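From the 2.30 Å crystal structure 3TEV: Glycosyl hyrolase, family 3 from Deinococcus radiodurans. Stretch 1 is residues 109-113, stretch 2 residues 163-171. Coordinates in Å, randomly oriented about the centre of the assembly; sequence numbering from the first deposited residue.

Stretch 1 109-113: LTEDV
Stretch 2 163-171: AALAGHTRE

Two helical segments of one chain pack closely here. Residues 109-113 lie within a helix that extends beyond both ends of the stretch, with phi/psi near -60/-45; residues 163-169 are helical too, and Arg170 and Glu171 follow at -69/-17 and -100/8. The helices run in broadly the same direction, crossing at -36°, and their axes approach to 7.3 Å. The close approach goes with small residues on stretch 2, Ala163 and Gly167 above all. The register is set by Glu111 and Ala163, whose CA atoms are 4.2 Å apart; 314 Å² is buried in all.

Leu109 begins the stretch with its CA-to-CB bond pointing away and its side chain (chi1 t, chi2 p) making no contact with stretch 2. Its O accepts the helical hydrogen bond from Val113 N at 2.9 Å.

Thr110, buried, has its CA-to-CB bond sideways and chi1 m. Its methyl CG2 lies 3.7 Å from Ala163 CB, a nonpolar contact, while its OG1 is hydrogen-bonded elsewhere in the structure. Threonine thus offers a methyl to the interface without leaving its hydroxyl unsatisfied.

Glu111 is the centre of the contact. Its CA sits 3.3 Å from Ala163 O, with an angle of 146° at the hydrogen, a CA-H...O contact; that same carbonyl accepts the backbone hydrogen bond from Gly167 N at 3.0 Å. Ala163 points its CB toward stretch 1, 3.8 Å from Glu111 CB. One turn later, Gly167 CA is 3.7 Å from Glu111 O; an ideal CB on Gly167 would lie only 2.5 Å from this oxygen, a clash that glycine avoids. The glutamate side chain is extended (chi1 t, chi2 t, chi3 -24°), passing Ala166, whose CB is 4.1 Å from Glu111 CD, to reach Arg170. There Glu111 OE2 accepts a hydrogen bond from Arg170 NE at 2.8 Å and 142°, part of a salt bridge.

Asp112 has its CA-to-CB bond directed away, but with chi1 m and chi2 -13° its end comes nearer. Its OD1 forms a salt bridge with Arg170 NH2 at 3.2 Å, with a weak hydrogen bond at 121°. Arg170 (chi1 p, chi2 and chi3 t, chi4 74°) therefore meets both carboxylates at the edge of its guanidinium, near its plane. Its long side chain suits this bridging, and its NH1 makes a further salt bridge with Glu171 OE2 at 3.2 Å.

Val113, chi1 t, closes the stretch out of reach of the partner.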

# COMPACT_ATOMS: atom_id res chain seq x y z
N LEU A 109 15.09 19.12 4.75
CA LEU A 109 15.56 18.59 3.46
C LEU A 109 14.71 17.39 3.00
O LEU A 109 14.27 17.31 1.84
CB LEU A 109 17.03 18.20 3.55
CG LEU A 109 17.64 17.44 2.36
CD1 LEU A 109 17.57 18.24 1.06
CD2 LEU A 109 19.09 17.05 2.67
N THR A 110 14.49 16.45 3.91
CA THR A 110 13.72 15.26 3.61
C THR A 110 12.35 15.65 3.10
O THR A 110 11.90 15.14 2.09
CB THR A 110 13.62 14.35 4.83
OG1 THR A 110 14.94 13.99 5.24
CG2 THR A 110 12.78 13.07 4.54
N GLU A 111 11.69 16.57 3.81
CA GLU A 111 10.38 17.04 3.38
C GLU A 111 10.44 17.63 1.96
O GLU A 111 9.63 17.27 1.11
CB GLU A 111 9.80 18.06 4.36
CG GLU A 111 8.43 18.54 3.95
CD GLU A 111 7.75 19.47 4.97
OE1 GLU A 111 8.06 19.45 6.18
OE2 GLU A 111 6.86 20.22 4.53
N ASP A 112 11.42 18.50 1.72
CA ASP A 112 11.51 19.20 0.44
C ASP A 112 11.83 18.28 -0.73
O ASP A 112 11.38 18.53 -1.83
CB ASP A 112 12.55 20.33 0.51
CG ASP A 112 12.14 21.47 1.44
OD1 ASP A 112 10.97 21.55 1.86
OD2 ASP A 112 13.01 22.30 1.75
N VAL A 113 12.62 17.24 -0.50
CA VAL A 113 12.92 16.27 -1.56
C VAL A 113 11.66 15.45 -1.92
O VAL A 113 11.38 15.17 -3.09
CB VAL A 113 14.09 15.32 -1.16
CG1 VAL A 113 14.19 14.13 -2.12
CG2 VAL A 113 15.42 16.10 -1.12
N ALA A 163 8.48 13.87 7.69
CA ALA A 163 8.86 14.80 6.62
C ALA A 163 8.41 14.30 5.25
O ALA A 163 7.90 15.07 4.43
CB ALA A 163 10.37 15.02 6.64
N ALA A 164 8.59 13.00 5.01
CA ALA A 164 8.20 12.37 3.75
C ALA A 164 6.70 12.42 3.53
O ALA A 164 6.23 12.74 2.42
CB ALA A 164 8.71 10.94 3.71
N LEU A 165 5.94 12.13 4.59
CA LEU A 165 4.47 12.21 4.55
C LEU A 165 4.02 13.63 4.23
O LEU A 165 3.16 13.83 3.36
CB LEU A 165 3.85 11.75 5.87
CG LEU A 165 4.01 10.29 6.29
CD1 LEU A 165 3.77 10.18 7.79
CD2 LEU A 165 3.07 9.35 5.53
N ALA A 166 4.61 14.61 4.91
CA ALA A 166 4.18 16.01 4.78
C ALA A 166 4.52 16.59 3.41
O ALA A 166 3.77 17.38 2.88
CB ALA A 166 4.78 16.88 5.91
N GLY A 167 5.67 16.21 2.86
CA GLY A 167 6.04 16.62 1.51
C GLY A 167 5.07 16.13 0.45
O GLY A 167 4.84 16.83 -0.53
N HIS A 168 4.50 14.94 0.63
CA HIS A 168 3.52 14.42 -0.32
C HIS A 168 2.16 15.08 -0.11
O HIS A 168 1.56 15.61 -1.04
CB HIS A 168 3.40 12.89 -0.19
CG HIS A 168 4.47 12.15 -0.93
ND1 HIS A 168 5.71 11.91 -0.38
CD2 HIS A 168 4.50 11.64 -2.18
CE1 HIS A 168 6.46 11.27 -1.27
NE2 HIS A 168 5.74 11.10 -2.37
N THR A 169 1.70 15.04 1.12
CA THR A 169 0.42 15.58 1.53
C THR A 169 0.25 17.03 1.10
O THR A 169 -0.77 17.38 0.49
CB THR A 169 0.29 15.41 3.05
OG1 THR A 169 -0.01 14.03 3.33
CG2 THR A 169 -0.83 16.23 3.60
N ARG A 170 1.25 17.86 1.38
CA ARG A 170 1.14 19.27 1.00
C ARG A 170 1.18 19.51 -0.52
O ARG A 170 0.77 20.57 -0.98
CB ARG A 170 2.17 20.14 1.75
CG ARG A 170 3.62 19.98 1.30
CD ARG A 170 4.49 20.86 2.22
NE ARG A 170 5.94 20.91 2.00
CZ ARG A 170 6.55 21.56 1.01
NH1 ARG A 170 5.82 22.14 0.04
NH2 ARG A 170 7.90 21.61 0.96
N GLU A 171 1.65 18.52 -1.29
CA GLU A 171 1.66 18.64 -2.74
C GLU A 171 0.48 17.90 -3.42
O GLU A 171 0.43 17.79 -4.64
CB GLU A 171 3.00 18.21 -3.35
CG GLU A 171 4.24 19.07 -2.92
CD GLU A 171 4.21 20.54 -3.37
OE1 GLU A 171 3.25 20.98 -4.05
OE2 GLU A 171 5.16 21.29 -3.02